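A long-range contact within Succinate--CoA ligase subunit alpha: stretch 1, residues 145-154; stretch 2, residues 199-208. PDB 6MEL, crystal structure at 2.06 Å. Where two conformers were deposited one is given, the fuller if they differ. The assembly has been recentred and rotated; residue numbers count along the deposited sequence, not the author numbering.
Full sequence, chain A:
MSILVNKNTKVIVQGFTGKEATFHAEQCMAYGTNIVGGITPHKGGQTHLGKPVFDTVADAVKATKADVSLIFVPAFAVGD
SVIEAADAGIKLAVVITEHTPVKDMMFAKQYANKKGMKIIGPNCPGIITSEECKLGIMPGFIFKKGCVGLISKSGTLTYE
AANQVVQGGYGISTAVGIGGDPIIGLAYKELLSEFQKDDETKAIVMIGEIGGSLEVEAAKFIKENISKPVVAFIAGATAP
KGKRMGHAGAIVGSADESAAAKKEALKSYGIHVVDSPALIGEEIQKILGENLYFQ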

ATOM      1  N   LYS A 145      22.650  -3.124 -21.921  1.00 43.78           N
ATOM      2  CA  LYS A 145      22.724  -4.582 -21.818  1.00 46.85           C
ATOM      3  C   LYS A 145      23.910  -4.987 -20.948  1.00 49.19           C
ATOM      4  O   LYS A 145      24.980  -4.399 -21.049  1.00 47.63           O
ATOM      5  CB  LYS A 145      22.845  -5.213 -23.199  1.00 52.15           C
ATOM      6  CG  LYS A 145      22.747  -6.727 -23.228  1.00 61.06           C
ATOM      7  CD  LYS A 145      22.953  -7.296 -24.623  1.00 67.85           C
ATOM      8  CE  LYS A 145      22.458  -8.720 -24.763  1.00 73.65           C
ATOM      9  NZ  LYS A 145      20.976  -8.738 -24.853  1.00 82.66           N
ATOM     10  N   GLY A 146      23.698  -5.983 -20.083  1.00 45.05           N
ATOM     11  CA  GLY A 146      24.764  -6.556 -19.288  1.00 45.75           C
ATOM     12  C   GLY A 146      24.313  -7.813 -18.570  1.00 43.72           C
ATOM     13  O   GLY A 146      23.304  -8.419 -18.928  1.00 44.58           O
ATOM     14  N   CYS A 147      25.051  -8.175 -17.523  1.00 43.38           N
ATOM     15  CA  CYS A 147      24.908  -9.480 -16.891  1.00 45.29           C
ATOM     16  C   CYS A 147      24.170  -9.379 -15.539  1.00 43.64           C
ATOM     17  O   CYS A 147      24.137 -10.382 -14.815  1.00 43.95           O
ATOM     18  CB  CYS A 147      26.288 -10.122 -16.718  1.00 46.69           C
ATOM     19  SG  CYS A 147      27.325  -9.268 -15.493  1.00 49.77           S
ATOM     20  N   VAL A 148      23.596  -8.209 -15.179  1.00 42.73           N
ATOM     21  CA  VAL A 148      22.912  -8.056 -13.865  1.00 41.47           C
ATOM     22  C   VAL A 148      21.386  -8.093 -14.035  1.00 41.11           C
ATOM     23  O   VAL A 148      20.817  -7.299 -14.734  1.00 41.18           O
ATOM     24  CB  VAL A 148      23.381  -6.796 -13.120  1.00 42.00           C
ATOM     25  CG1 VAL A 148      22.741  -6.706 -11.749  1.00 41.13           C
ATOM     26  CG2 VAL A 148      24.903  -6.788 -12.984  1.00 45.16           C
ATOM     27  N   GLY A 149      20.745  -9.055 -13.372  1.00 42.03           N
ATOM     28  CA  GLY A 149      19.293  -9.134 -13.279  1.00 41.58           C
ATOM     29  C   GLY A 149      18.798  -8.207 -12.178  1.00 42.36           C
ATOM     30  O   GLY A 149      19.557  -7.918 -11.211  1.00 41.77           O
ATOM     31  N   LEU A 150      17.554  -7.747 -12.308  1.00 37.65           N
ATOM     32  CA  LEU A 150      16.957  -6.777 -11.348  1.00 40.25           C
ATOM     33  C   LEU A 150      15.513  -7.210 -11.039  1.00 39.70           C
ATOM     34  O   LEU A 150      14.747  -7.426 -11.963  1.00 38.08           O
ATOM     35  CB  LEU A 150      17.004  -5.455 -12.103  1.00 40.81           C
ATOM     36  CG  LEU A 150      16.938  -4.139 -11.364  1.00 48.05           C
ATOM     37  CD1 LEU A 150      17.405  -4.212  -9.928  1.00 45.69           C
ATOM     38  CD2 LEU A 150      17.724  -3.095 -12.157  1.00 47.28           C
ATOM     39  N   ILE A 151      15.153  -7.319  -9.760  1.00 35.25           N
ATOM     40  CA  ILE A 151      13.795  -7.578  -9.331  1.00 35.27           C
ATOM     41  C   ILE A 151      13.435  -6.502  -8.323  1.00 36.34           C
ATOM     42  O   ILE A 151      14.159  -6.357  -7.369  1.00 37.63           O
ATOM     43  CB  ILE A 151      13.653  -8.967  -8.684  1.00 33.40           C
ATOM     44  CG1 ILE A 151      14.227 -10.088  -9.551  1.00 34.59           C
ATOM     45  CG2 ILE A 151      12.198  -9.247  -8.318  1.00 34.62           C
ATOM     46  CD1 ILE A 151      14.596 -11.311  -8.748  1.00 36.85           C
ATOM     47  N   SER A 152      12.340  -5.759  -8.550  1.00 35.12           N
ATOM     48  CA  SER A 152      12.053  -4.579  -7.710  1.00 35.49           C
ATOM     49  C   SER A 152      10.547  -4.374  -7.486  1.00 35.05           C
ATOM     50  O   SER A 152       9.760  -4.395  -8.431  1.00 34.45           O
ATOM     51  CB  SER A 152      12.675  -3.369  -8.319  1.00 36.23           C
ATOM     52  OG  SER A 152      12.426  -2.206  -7.554  1.00 32.73           O
ATOM     53  N   LYS A 153      10.201  -4.051  -6.239  1.00 32.45           N
ATOM     54  CA  LYS A 153       8.855  -3.675  -5.875  1.00 35.28           C
ATOM     55  C   LYS A 153       8.592  -2.189  -6.183  1.00 36.99           C
ATOM     56  O   LYS A 153       7.441  -1.685  -5.939  1.00 35.71           O
ATOM     57  CB  LYS A 153       8.623  -3.876  -4.382  1.00 36.41           C
ATOM     58  CG  LYS A 153       8.206  -5.263  -3.903  1.00 35.25           C
ATOM     59  CD  LYS A 153       8.090  -5.276  -2.402  1.00 35.56           C
ATOM     60  CE  LYS A 153       7.609  -6.608  -1.881  1.00 36.80           C
ATOM     61  NZ  LYS A 153       7.492  -6.596  -0.406  1.00 36.86           N
ATOM     62  N   SER A 154       9.584  -1.474  -6.728  1.00 35.00           N
ATOM     63  CA  SER A 154       9.369  -0.045  -7.027  1.00 37.93           C
ATOM     64  C   SER A 154       9.638   0.316  -8.496  1.00 40.56           C
ATOM     65  O   SER A 154      10.007  -0.540  -9.328  1.00 37.27           O
ATOM     66  CB  SER A 154      10.087   0.865  -6.073  1.00 42.65           C
ATOM     67  OG  SER A 154      11.216   0.299  -5.527  1.00 44.98           O
ATOM     68  N   ASP A 199      21.879 -18.062 -18.541  1.00 52.93           N
ATOM     69  CA  ASP A 199      23.343 -18.015 -18.650  1.00 54.56           C
ATOM     70  C   ASP A 199      23.861 -16.581 -18.819  1.00 51.17           C
ATOM     71  O   ASP A 199      24.939 -16.340 -18.441  1.00 49.82           O
ATOM     72  CB  ASP A 199      23.867 -18.873 -19.806  1.00 57.68           C
ATOM     73  CG  ASP A 199      23.782 -20.363 -19.547  1.00 59.67           C
ATOM     74  OD1 ASP A 199      23.482 -20.748 -18.399  1.00 59.51           O
ATOM     75  OD2 ASP A 199      23.993 -21.131 -20.508  1.00 68.01           O
ATOM     76  N   GLU A 200      23.069 -15.645 -19.362  1.00 50.83           N
ATOM     77  CA  GLU A 200      23.523 -14.264 -19.539  1.00 51.27           C
ATOM     78  C   GLU A 200      23.523 -13.518 -18.198  1.00 50.14           C
ATOM     79  O   GLU A 200      24.066 -12.438 -18.124  1.00 47.20           O
ATOM     80  CB  GLU A 200      22.649 -13.496 -20.543  1.00 58.69           C
ATOM     81  CG  GLU A 200      22.407 -14.235 -21.870  1.00 66.73           C
ATOM     82  CD  GLU A 200      23.707 -14.714 -22.499  1.00 74.78           C
ATOM     83  OE1 GLU A 200      24.565 -13.843 -22.715  1.00 79.83           O
ATOM     84  OE2 GLU A 200      23.903 -15.957 -22.680  1.00 80.49           O
ATOM     85  N   THR A 201      22.864 -14.048 -17.157  1.00 45.07           N
ATOM     86  CA  THR A 201      22.824 -13.303 -15.913  1.00 44.95           C
ATOM     87  C   THR A 201      23.893 -13.859 -14.959  1.00 43.26           C
ATOM     88  O   THR A 201      23.938 -15.069 -14.727  1.00 44.35           O
ATOM     89  CB  THR A 201      21.409 -13.315 -15.319  1.00 45.78           C
ATOM     90  OG1 THR A 201      20.487 -12.640 -16.189  1.00 42.48           O
ATOM     91  CG2 THR A 201      21.390 -12.673 -13.951  1.00 44.13           C
ATOM     92  N   LYS A 202      24.733 -12.991 -14.394  1.00 41.09           N
ATOM     93  CA  LYS A 202      25.766 -13.462 -13.428  1.00 46.39           C
ATOM     94  C   LYS A 202      25.489 -13.010 -11.997  1.00 45.78           C
ATOM     95  O   LYS A 202      26.088 -13.507 -11.070  1.00 44.72           O
ATOM     96  CB  LYS A 202      27.130 -12.963 -13.878  1.00 48.36           C
ATOM     97  CG  LYS A 202      27.499 -13.564 -15.213  1.00 55.14           C
ATOM     98  CD  LYS A 202      28.870 -13.224 -15.649  1.00 66.29           C
ATOM     99  CE  LYS A 202      29.377 -14.227 -16.676  1.00 74.37           C
ATOM    100  NZ  LYS A 202      30.166 -13.534 -17.722  1.00 78.93           N
ATOM    101  N   ALA A 203      24.592 -12.045 -11.818  1.00 44.90           N
ATOM    102  CA  ALA A 203      24.293 -11.553 -10.485  1.00 43.12           C
ATOM    103  C   ALA A 203      22.900 -10.939 -10.519  1.00 41.38           C
ATOM    104  O   ALA A 203      22.442 -10.543 -11.575  1.00 40.90           O
ATOM    105  CB  ALA A 203      25.330 -10.545 -10.079  1.00 43.95           C
ATOM    106  N   ILE A 204      22.236 -10.916  -9.371  1.00 39.96           N
ATOM    107  CA  ILE A 204      20.903 -10.361  -9.283  1.00 40.79           C
ATOM    108  C   ILE A 204      20.847  -9.310  -8.177  1.00 41.07           C
ATOM    109  O   ILE A 204      21.337  -9.558  -7.057  1.00 41.42           O
ATOM    110  CB  ILE A 204      19.862 -11.459  -9.025  1.00 40.50           C
ATOM    111  CG1 ILE A 204      19.930 -12.574 -10.072  1.00 43.15           C
ATOM    112  CG2 ILE A 204      18.485 -10.844  -8.997  1.00 41.20           C
ATOM    113  CD1 ILE A 204      20.529 -13.830  -9.563  1.00 44.84           C
ATOM    114  N   VAL A 205      20.244  -8.170  -8.499  1.00 38.49           N
ATOM    115  CA  VAL A 205      19.865  -7.156  -7.512  1.00 39.91           C
ATOM    116  C   VAL A 205      18.373  -7.334  -7.200  1.00 40.24           C
ATOM    117  O   VAL A 205      17.541  -7.271  -8.105  1.00 39.10           O
ATOM    118  CB  VAL A 205      20.153  -5.746  -8.038  1.00 41.32           C
ATOM    119  CG1 VAL A 205      19.675  -4.666  -7.064  1.00 40.87           C
ATOM    120  CG2 VAL A 205      21.635  -5.559  -8.367  1.00 42.51           C
ATOM    121  N   MET A 206      18.039  -7.480  -5.917  1.00 37.42           N
ATOM    122  CA  MET A 206      16.670  -7.499  -5.457  1.00 39.59           C
ATOM    123  C   MET A 206      16.425  -6.230  -4.631  1.00 36.45           C
ATOM    124  O   MET A 206      17.209  -5.875  -3.747  1.00 37.89           O
ATOM    125  CB  MET A 206      16.300  -8.787  -4.689  1.00 39.79           C
ATOM    126  CG  MET A 206      17.107  -9.035  -3.446  1.00 41.92           C
ATOM    127  SD  MET A 206      16.568 -10.554  -2.620  1.00 40.74           S
ATOM    128  CE  MET A 206      15.126 -10.011  -1.715  1.00 40.56           C
ATOM    129  N   ILE A 207      15.362  -5.508  -5.000  1.00 35.81           N
ATOM    130  CA  ILE A 207      14.960  -4.261  -4.337  0.60 36.12           C
ATOM    131  C   ILE A 207      13.593  -4.510  -3.703  1.00 36.84           C
ATOM    132  O   ILE A 207      12.644  -4.837  -4.415  1.00 35.02           O
ATOM    133  CB  ILE A 207      14.870  -3.058  -5.295  0.60 36.34           C
ATOM    134  CG1 ILE A 207      16.095  -2.888  -6.196  0.60 40.48           C
ATOM    135  CG2 ILE A 207      14.580  -1.796  -4.503  0.60 37.48           C
ATOM    136  CD1 ILE A 207      17.315  -2.396  -5.466  0.60 43.16           C
ATOM    137  N   GLY A 208      13.523  -4.362  -2.373  1.00 34.91           N
ATOM    138  CA  GLY A 208      12.303  -4.588  -1.665  1.00 35.61           C
ATOM    139  C   GLY A 208      11.907  -3.371  -0.884  1.00 36.44           C
ATOM    140  O   GLY A 208      12.539  -2.310  -1.017  1.00 33.17           O
TER
HETATM  141  O   HOH W   1      11.083  -1.241  -3.428  1.00 42.68           O

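The carbonyl of Cys-147 serves two successive amides where the strands begin to pair: Lys-202 N donates to Cys-147 O at 2.7 Å, and Ala-203 N reaches the same Cys-147 O in a weak hydrogen bond of 3.5 Å. Beyond this fork the strands 148-152 and 203-208 run parallel, their axes 19° apart, and the odd-numbered residues of the first strand bond alternately to the second. Gly-149 N donates to Ala-203 O (2.9 Å) and Gly-149 O accepts from Val-205 N (2.8 Å); Ile-151 N and Ile-151 O repeat the pattern with Val-205 O (2.9 Å) and Ile-207 N (2.8 Å). Lys-153 N closes the ladder on Ile-207 O at 3.1 Å.

On one face of the sheet, Val-148 CG1 meets Val-205 CG2 at 3.7 Å, while Leu-150 CD1 packs 3.7 Å from Val-205 CB and 4.2 Å from Ile-207 CG1. On the other, Ile-151 CD1 touches Ile-204 CG2 at 3.9 Å. All are apolar and buried, held by van der Waals contact and water exclusion. Gly-149 pairs with Ile-204 in register; a CB on Gly-149 would point to the Ile-204 face, only 3.4 Å from Thr-201 CG2, a tight fit.

Past the first strand, Ser-154 N donates to Ser-152 OG (3.0 Å). A water 2.6 Å from Ser-154 OG donates weakly to Gly-208 O at 3.0 Å, bridging the stretches.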